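Regulatory protein MarR (Planctomyces limnophilus, PDB 3U2R) probably acts as a DNA-binding transcription factor of the MarR family, built around a winged helix-turn-helix domain. Local coordinates at residues F42-Q47 with K117-P122; N50-L55 with L113-D118. All blocks are in the same frame, centred on the assembly; numbering follows the deposited sequence.

Both contacts join helix 110-148 to helix 46-58 or to the turn just before it, and both are apolar and only partly buried. Contact 1 ties that turn to helix 110-148 through an aromatic ring and aliphatic tips, with a methyl seated on the ring face. Contact 2, about one turn earlier on helix 110-148, is a helix-on-helix crossing made mainly by leucines, with the aliphatic part of Arg53 at its side. The two run into one another: Leu115, which packs in contact 2, also touches Phe42 and Leu44 of contact 1. Segments 42-47 and 50-55 also touch the second subunit, the first by packing, the second through a salt bridge from Arg53 and a hydrogen bond from Asn50.

Contact 1 (F42-Q47 with K117-P122)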
ATOM      1  N   PHE A  42     -11.295 -11.503 -24.798  1.00 53.57           N
ATOM      2  CA  PHE A  42     -12.289 -11.029 -25.739  1.00 52.55           C
ATOM      3  C   PHE A  42     -11.709 -10.914 -27.169  1.00 57.60           C
ATOM      4  O   PHE A  42     -12.381 -10.402 -28.077  1.00 54.89           O
ATOM      5  CB  PHE A  42     -12.835  -9.698 -25.272  1.00 51.87           C
ATOM      6  CG  PHE A  42     -13.578  -9.799 -23.954  1.00 54.81           C
ATOM      7  CD1 PHE A  42     -12.890  -9.788 -22.748  1.00 57.48           C
ATOM      8  CD2 PHE A  42     -14.947 -10.047 -23.923  1.00 57.45           C
ATOM      9  CE1 PHE A  42     -13.566  -9.875 -21.550  1.00 59.18           C
ATOM     10  CE2 PHE A  42     -15.629 -10.119 -22.717  1.00 59.67           C
ATOM     11  CZ  PHE A  42     -14.940 -10.041 -21.540  1.00 58.51           C
ATOM     12  N   GLU A  43     -10.493 -11.464 -27.368  1.00 54.99           N
ATOM     13  CA  GLU A  43      -9.728 -11.416 -28.576  1.00 55.68           C
ATOM     14  C   GLU A  43      -9.513  -9.959 -29.026  1.00 56.74           C
ATOM     15  O   GLU A  43      -9.651  -9.612 -30.190  1.00 54.18           O
ATOM     16  CB  GLU A  43     -10.364 -12.296 -29.651  1.00 59.53           C
ATOM     17  CG  GLU A  43     -10.328 -13.783 -29.296  1.00 80.81           C
ATOM     18  CD  GLU A  43      -9.630 -14.682 -30.302  1.00120.57           C
ATOM     19  OE1 GLU A  43      -8.797 -15.514 -29.872  1.00124.49           O
ATOM     20  OE2 GLU A  43      -9.915 -14.559 -31.516  1.00118.13           O
ATOM     21  N   LEU A  44      -9.127  -9.119 -28.073  1.00 54.47           N
ATOM     22  CA  LEU A  44      -8.817  -7.716 -28.313  1.00 51.03           C
ATOM     23  C   LEU A  44      -7.494  -7.355 -27.744  1.00 51.56           C
ATOM     24  O   LEU A  44      -6.988  -8.042 -26.883  1.00 51.83           O
ATOM     25  CB  LEU A  44      -9.837  -6.783 -27.635  1.00 48.77           C
ATOM     26  CG  LEU A  44     -11.259  -6.798 -28.087  1.00 52.27           C
ATOM     27  CD1 LEU A  44     -12.118  -5.964 -27.113  1.00 50.42           C
ATOM     28  CD2 LEU A  44     -11.385  -6.279 -29.502  1.00 50.85           C
ATOM     29  N   SER A  45      -6.988  -6.216 -28.180  1.00 49.76           N
ATOM     30  CA  SER A  45      -5.842  -5.501 -27.648  1.00 48.72           C
ATOM     31  C   SER A  45      -6.391  -4.262 -27.015  1.00 50.39           C
ATOM     32  O   SER A  45      -7.532  -3.850 -27.299  1.00 46.68           O
ATOM     33  CB  SER A  45      -4.867  -5.129 -28.757  1.00 53.67           C
ATOM     34  OG  SER A  45      -5.570  -4.484 -29.818  1.00 57.99           O
ATOM     35  N   ALA A  46      -5.569  -3.636 -26.185  1.00 49.80           N
ATOM     36  CA  ALA A  46      -5.942  -2.407 -25.528  1.00 49.70           C
ATOM     37  C   ALA A  46      -6.158  -1.304 -26.574  1.00 52.78           C
ATOM     38  O   ALA A  46      -7.047  -0.486 -26.387  1.00 52.54           O
ATOM     39  CB  ALA A  46      -4.868  -1.991 -24.520  1.00 51.34           C
ATOM     40  N   GLN A  47      -5.388  -1.316 -27.690  1.00 50.98           N
ATOM     41  CA  GLN A  47      -5.523  -0.299 -28.737  1.00 50.29           C
ATOM     42  C   GLN A  47      -6.871  -0.470 -29.442  1.00 49.45           C
ATOM     43  O   GLN A  47      -7.477   0.528 -29.817  1.00 45.61           O
ATOM     44  CB  GLN A  47      -4.353  -0.323 -29.743  1.00 53.13           C
ATOM     45  CG  GLN A  47      -4.209   0.989 -30.477  1.00 64.02           C
ATOM     46  CD  GLN A  47      -2.954   1.074 -31.341  1.00 87.20           C
ATOM     47  OE1 GLN A  47      -2.575   0.123 -32.048  1.00 82.18           O
ATOM     48  NE2 GLN A  47      -2.303   2.240 -31.346  1.00 73.18           N
ATOM     49  N   LYS A 117     -20.246  -2.568 -23.241  1.00 48.82           N
ATOM     50  CA  LYS A 117     -21.039  -2.712 -21.998  1.00 49.12           C
ATOM     51  C   LYS A 117     -20.617  -3.986 -21.247  1.00 54.60           C
ATOM     52  O   LYS A 117     -20.493  -3.951 -20.015  1.00 52.80           O
ATOM     53  CB  LYS A 117     -22.559  -2.716 -22.259  1.00 54.26           C
ATOM     54  CG  LYS A 117     -23.104  -1.352 -22.661  1.00 75.92           C
ATOM     55  CD  LYS A 117     -24.634  -1.267 -22.671  1.00 93.87           C
ATOM     56  CE  LYS A 117     -25.167  -0.155 -23.584  1.00110.80           C
ATOM     57  NZ  LYS A 117     -26.649   0.032 -23.474  1.00117.07           N
ATOM     58  N   ASP A 118     -20.345  -5.094 -21.976  1.00 50.12           N
ATOM     59  CA  ASP A 118     -19.862  -6.334 -21.349  1.00 49.69           C
ATOM     60  C   ASP A 118     -18.462  -6.216 -20.786  1.00 52.81           C
ATOM     61  O   ASP A 118     -18.075  -7.025 -19.941  1.00 55.53           O
ATOM     62  CB  ASP A 118     -19.846  -7.485 -22.347  1.00 54.08           C
ATOM     63  CG  ASP A 118     -21.207  -7.920 -22.815  1.00 65.68           C
ATOM     64  OD1 ASP A 118     -22.212  -7.516 -22.175  1.00 68.61           O
ATOM     65  OD2 ASP A 118     -21.277  -8.631 -23.835  1.00 69.58           O
ATOM     66  N   LEU A 119     -17.691  -5.274 -21.269  1.00 45.47           N
ATOM     67  CA  LEU A 119     -16.331  -5.068 -20.805  1.00 45.08           C
ATOM     68  C   LEU A 119     -16.225  -4.105 -19.630  1.00 51.09           C
ATOM     69  O   LEU A 119     -15.138  -3.996 -19.105  1.00 49.90           O
ATOM     70  CB  LEU A 119     -15.454  -4.536 -21.945  1.00 44.08           C
ATOM     71  CG  LEU A 119     -15.028  -5.591 -22.941  1.00 49.73           C
ATOM     72  CD1 LEU A 119     -14.523  -4.960 -24.214  1.00 49.04           C
ATOM     73  CD2 LEU A 119     -13.949  -6.466 -22.372  1.00 48.80           C
ATOM     74  N   GLU A 120     -17.267  -3.362 -19.280  1.00 50.01           N
ATOM     75  CA  GLU A 120     -17.184  -2.374 -18.201  1.00 49.99           C
ATOM     76  C   GLU A 120     -16.716  -2.971 -16.894  1.00 52.76           C
ATOM     77  O   GLU A 120     -15.779  -2.440 -16.313  1.00 51.28           O
ATOM     78  CB  GLU A 120     -18.543  -1.674 -17.995  1.00 53.34           C
ATOM     79  CG  GLU A 120     -18.765  -0.555 -19.011  1.00 67.22           C
ATOM     80  CD  GLU A 120     -20.159   0.044 -19.010  1.00 92.16           C
ATOM     81  OE1 GLU A 120     -20.858  -0.070 -17.976  1.00 85.12           O
ATOM     82  OE2 GLU A 120     -20.558   0.621 -20.047  1.00 81.23           O
ATOM     83  N   GLU A 121     -17.315  -4.074 -16.464  1.00 51.93           N
ATOM     84  CA  GLU A 121     -16.953  -4.746 -15.194  1.00 51.92           C
ATOM     85  C   GLU A 121     -15.555  -5.425 -15.246  1.00 49.91           C
ATOM     86  O   GLU A 121     -14.717  -5.126 -14.408  1.00 44.60           O
ATOM     87  CB  GLU A 121     -18.019  -5.758 -14.806  1.00 55.48           C
ATOM     88  CG  GLU A 121     -18.175  -5.961 -13.315  1.00 70.79           C
ATOM     89  CD  GLU A 121     -19.495  -5.340 -12.885  1.00117.69           C
ATOM     90  OE1 GLU A 121     -19.627  -4.098 -13.016  1.00112.70           O
ATOM     91  OE2 GLU A 121     -20.422  -6.095 -12.508  1.00118.79           O
ATOM     92  N   PRO A 122     -15.257  -6.268 -16.246  1.00 48.09           N
ATOM     93  CA  PRO A 122     -13.895  -6.839 -16.342  1.00 47.13           C
ATOM     94  C   PRO A 122     -12.763  -5.798 -16.378  1.00 49.39           C
ATOM     95  O   PRO A 122     -11.725  -6.005 -15.767  1.00 48.54           O
ATOM     96  CB  PRO A 122     -13.935  -7.605 -17.683  1.00 50.51           C
ATOM     97  CG  PRO A 122     -15.340  -7.879 -17.979  1.00 54.86           C
ATOM     98  CD  PRO A 122     -16.160  -6.822 -17.292  1.00 50.68           C
TER
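The backbones of Phe42 and Leu119 stand 8.7 Å apart from CA to CA, with the turn 42-45 running past one side of helix 110-148 where that helix kinks at Glu121 and Pro122. Side chains alone close the distance, and no hydrogen bond crosses. The main event is a CH-pi contact: CD2 of Leu119 sits over the centre of the Phe42 ring, 3.5 Å from its centroid and 14° off the ring normal. All six ring carbons lie near this one methyl, CD1 of Phe42 among the closest at 3.5 Å from CD2 of Leu119. The CB of Phe42 already points toward helix 110-148, and CG, anti to the carbonyl carbon and beside the backbone N (chi1 -64°), lays the ring against Leu119. The two side chains run past each other in opposite directions. Pro122 crosses the Phe42 side chain at about a right angle, its CG 4.2 Å from CZ of Phe42. The other branch of Leu119 serves a second neighbour, CD1 meeting CD1 of Leu44 at 3.9 Å. Leu119 is thus a fork, one methyl on the aromatic face and the other against a buried leucine.

The turn has its own fixings. Glu43, with positive phi, is the C-prime residue of a Schellman motif that ends the preceding helix, and Ser45 is the N-cap of the next; its hydroxyl caps a backbone N beyond Gln47. The two caps bound the short turn from which Phe42 and Leu44 both point toward helix 110-148. Arg89 hydrogen-bonds the carbonyl oxygens of Phe42 and Glu43. Around the contact, Pro122 leans on Ile38 of helix 18-40 and Leu44 on Leu86 of helix 78-88, while Ala46, on the first turn of helix 46-58, touches Phe39 of helix 18-40 and Ser15 of the second subunit.

Contact 2 (N50-L55 with L113-D118); sequences NTLRLL and LKLLKD
Leu115 is the first residue of 113-118 to reach across, its CD2 lying 4.1 Å from CD1 of Leu52, with the two side chains at about a right angle. It gets there with CG anti to the backbone N (chi1 176°). Leu116 follows and makes the larger contact, its branched end set against the helix 50-55 backbone: CD2 is 3.8 Å from CB of Leu52, and CD1 comes 3.6 Å from the carbonyl O of the same residue. The CG of Arg53 is a more distant neighbour, 4.3 Å from CD2 of Leu116. Leu52 is therefore touched at its root by one leucine and at its tip by the other.

The axes of 50-55 and 113-118 approach to 10.3 Å and cross at -113°, where helix 46-58 meets the long helix 110-148 that follows the wing strands 92-97 and 103-108 of the winged helix-turn-helix fold. Leu108 of strand 103-108 adds to the apolar cluster by packing on Leu52. Arg53 meanwhile sends its guanidinium toward the second subunit, where NH2 forms a salt bridge with Glu19 of that chain. Last in the segment comes Asp118, held apart from the leucine contact by a salt bridge within the helix: Lys114 NZ, one turn back, donates to the syn lone pair of Asp118 OD1 at 2.8 Å.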
ATOM      1  N   ASN A  50      -9.397   0.928 -27.011  1.00 43.63           N
ATOM      2  CA  ASN A  50      -9.242   2.383 -27.074  1.00 42.96           C
ATOM      3  C   ASN A  50      -9.920   2.946 -28.339  1.00 43.55           C
ATOM      4  O   ASN A  50     -10.638   3.915 -28.248  1.00 42.20           O
ATOM      5  CB  ASN A  50      -7.788   2.775 -27.030  1.00 46.70           C
ATOM      6  CG  ASN A  50      -7.161   2.603 -25.677  1.00 54.33           C
ATOM      7  OD1 ASN A  50      -7.823   2.425 -24.665  1.00 50.47           O
ATOM      8  ND2 ASN A  50      -5.890   2.827 -25.615  1.00 46.60           N
ATOM      9  N   THR A  51      -9.848   2.244 -29.446  1.00 42.09           N
ATOM     10  CA  THR A  51     -10.591   2.614 -30.676  1.00 40.40           C
ATOM     11  C   THR A  51     -12.100   2.487 -30.449  1.00 46.36           C
ATOM     12  O   THR A  51     -12.865   3.417 -30.714  1.00 46.71           O
ATOM     13  CB  THR A  51     -10.127   1.731 -31.828  1.00 49.79           C
ATOM     14  OG1 THR A  51      -8.709   1.876 -31.991  1.00 43.32           O
ATOM     15  CG2 THR A  51     -10.814   2.055 -33.107  1.00 47.35           C
ATOM     16  N   LEU A  52     -12.548   1.358 -29.913  1.00 43.45           N
ATOM     17  CA  LEU A  52     -13.967   1.222 -29.682  1.00 41.89           C
ATOM     18  C   LEU A  52     -14.484   2.300 -28.729  1.00 45.53           C
ATOM     19  O   LEU A  52     -15.520   2.857 -29.009  1.00 45.51           O
ATOM     20  CB  LEU A  52     -14.296  -0.174 -29.137  1.00 41.25           C
ATOM     21  CG  LEU A  52     -14.027  -1.384 -30.084  1.00 44.54           C
ATOM     22  CD1 LEU A  52     -14.165  -2.726 -29.347  1.00 45.35           C
ATOM     23  CD2 LEU A  52     -15.016  -1.427 -31.277  1.00 38.83           C
ATOM     24  N   ARG A  53     -13.764   2.629 -27.643  1.00 47.37           N
ATOM     25  CA  ARG A  53     -14.188   3.673 -26.683  1.00 50.16           C
ATOM     26  C   ARG A  53     -14.252   5.040 -27.335  1.00 56.25           C
ATOM     27  O   ARG A  53     -15.112   5.851 -27.011  1.00 57.94           O
ATOM     28  CB  ARG A  53     -13.213   3.751 -25.496  1.00 49.40           C
ATOM     29  CG  ARG A  53     -13.400   2.701 -24.411  1.00 63.58           C
ATOM     30  CD  ARG A  53     -14.323   3.193 -23.323  1.00 82.46           C
ATOM     31  NE  ARG A  53     -13.911   4.470 -22.718  1.00100.99           N
ATOM     32  CZ  ARG A  53     -12.980   4.633 -21.775  1.00119.66           C
ATOM     33  NH1 ARG A  53     -12.317   3.591 -21.296  1.00108.98           N
ATOM     34  NH2 ARG A  53     -12.707   5.844 -21.309  1.00110.45           N
ATOM     35  N   LEU A  54     -13.275   5.319 -28.182  1.00 52.89           N
ATOM     36  CA  LEU A  54     -13.217   6.585 -28.927  1.00 55.19           C
ATOM     37  C   LEU A  54     -14.431   6.649 -29.880  1.00 56.00           C
ATOM     38  O   LEU A  54     -15.098   7.680 -29.955  1.00 56.52           O
ATOM     39  CB  LEU A  54     -11.885   6.636 -29.704  1.00 55.97           C
ATOM     40  CG  LEU A  54     -11.580   7.820 -30.592  1.00 64.67           C
ATOM     41  CD1 LEU A  54     -11.479   9.123 -29.777  1.00 66.20           C
ATOM     42  CD2 LEU A  54     -10.260   7.616 -31.287  1.00 67.25           C
ATOM     43  N   LEU A  55     -14.784   5.522 -30.531  1.00 48.58           N
ATOM     44  CA  LEU A  55     -15.930   5.573 -31.425  1.00 48.53           C
ATOM     45  C   LEU A  55     -17.251   5.694 -30.665  1.00 50.83           C
ATOM     46  O   LEU A  55     -18.204   6.247 -31.214  1.00 49.96           O
ATOM     47  CB  LEU A  55     -15.955   4.394 -32.423  1.00 47.48           C
ATOM     48  CG  LEU A  55     -14.754   4.355 -33.358  1.00 48.54           C
ATOM     49  CD1 LEU A  55     -14.825   3.168 -34.278  1.00 48.11           C
ATOM     50  CD2 LEU A  55     -14.622   5.624 -34.138  1.00 45.70           C
ATOM     51  N   LEU A 113     -21.140  -1.613 -29.281  1.00 44.46           N
ATOM     52  CA  LEU A 113     -21.660  -0.993 -28.059  1.00 45.40           C
ATOM     53  C   LEU A 113     -21.872  -2.094 -26.989  1.00 45.96           C
ATOM     54  O   LEU A 113     -21.489  -1.932 -25.821  1.00 46.56           O
ATOM     55  CB  LEU A 113     -22.989  -0.246 -28.298  1.00 47.00           C
ATOM     56  CG  LEU A 113     -22.869   1.072 -29.065  1.00 55.22           C
ATOM     57  CD1 LEU A 113     -24.232   1.556 -29.506  1.00 58.33           C
ATOM     58  CD2 LEU A 113     -22.236   2.175 -28.176  1.00 62.61           C
ATOM     59  N   LYS A 114     -22.487  -3.197 -27.394  1.00 53.40           N
ATOM     60  CA  LYS A 114     -22.719  -4.302 -26.471  1.00 52.35           C
ATOM     61  C   LYS A 114     -21.391  -4.805 -25.930  1.00 54.31           C
ATOM     62  O   LYS A 114     -21.289  -5.089 -24.732  1.00 52.68           O
ATOM     63  CB  LYS A 114     -23.475  -5.433 -27.168  1.00 57.67           C
ATOM     64  CG  LYS A 114     -23.608  -6.761 -26.392  1.00 72.62           C
ATOM     65  CD  LYS A 114     -24.914  -6.890 -25.680  1.00 87.52           C
ATOM     66  CE  LYS A 114     -25.008  -8.214 -24.950  1.00 82.17           C
ATOM     67  NZ  LYS A 114     -24.640  -8.059 -23.522  1.00 89.13           N
ATOM     68  N   LEU A 115     -20.390  -4.945 -26.787  1.00 48.01           N
ATOM     69  CA  LEU A 115     -19.114  -5.459 -26.308  1.00 48.26           C
ATOM     70  C   LEU A 115     -18.520  -4.531 -25.260  1.00 51.11           C
ATOM     71  O   LEU A 115     -18.044  -4.987 -24.222  1.00 52.00           O
ATOM     72  CB  LEU A 115     -18.120  -5.697 -27.461  1.00 47.96           C
ATOM     73  CG  LEU A 115     -16.743  -6.144 -27.050  1.00 52.13           C
ATOM     74  CD1 LEU A 115     -16.787  -7.529 -26.269  1.00 54.39           C
ATOM     75  CD2 LEU A 115     -15.885  -6.236 -28.247  1.00 51.08           C
ATOM     76  N   LEU A 116     -18.583  -3.238 -25.494  1.00 47.71           N
ATOM     77  CA  LEU A 116     -18.092  -2.264 -24.505  1.00 44.64           C
ATOM     78  C   LEU A 116     -18.927  -2.336 -23.197  1.00 49.47           C
ATOM     79  O   LEU A 116     -18.340  -2.290 -22.154  1.00 48.62           O
ATOM     80  CB  LEU A 116     -18.127  -0.842 -25.081  1.00 43.13           C
ATOM     81  CG  LEU A 116     -17.128  -0.504 -26.137  1.00 46.08           C
ATOM     82  CD1 LEU A 116     -17.318   0.914 -26.582  1.00 48.17           C
ATOM     83  CD2 LEU A 116     -15.744  -0.658 -25.649  1.00 45.40           C
ATOM     84  N   LYS A 117     -20.246  -2.568 -23.241  1.00 48.82           N
ATOM     85  CA  LYS A 117     -21.039  -2.712 -21.998  1.00 49.12           C
ATOM     86  C   LYS A 117     -20.617  -3.986 -21.247  1.00 54.60           C
ATOM     87  O   LYS A 117     -20.493  -3.951 -20.015  1.00 52.80           O
ATOM     88  CB  LYS A 117     -22.559  -2.716 -22.259  1.00 54.26           C
ATOM     89  CG  LYS A 117     -23.104  -1.352 -22.661  1.00 75.92           C
ATOM     90  CD  LYS A 117     -24.634  -1.267 -22.671  1.00 93.87           C
ATOM     91  CE  LYS A 117     -25.167  -0.155 -23.584  1.00110.80           C
ATOM     92  NZ  LYS A 117     -26.649   0.032 -23.474  1.00117.07           N
ATOM     93  N   ASP A 118     -20.345  -5.094 -21.976  1.00 50.12           N
ATOM     94  CA  ASP A 118     -19.862  -6.334 -21.349  1.00 49.69           C
ATOM     95  C   ASP A 118     -18.462  -6.216 -20.786  1.00 52.81           C
ATOM     96  O   ASP A 118     -18.075  -7.025 -19.941  1.00 55.53           O
ATOM     97  CB  ASP A 118     -19.846  -7.485 -22.347  1.00 54.08           C
ATOM     98  CG  ASP A 118     -21.207  -7.920 -22.815  1.00 65.68           C
ATOM     99  OD1 ASP A 118     -22.212  -7.516 -22.175  1.00 68.61           O
ATOM    100  OD2 ASP A 118     -21.277  -8.631 -23.835  1.00 69.58           O
TER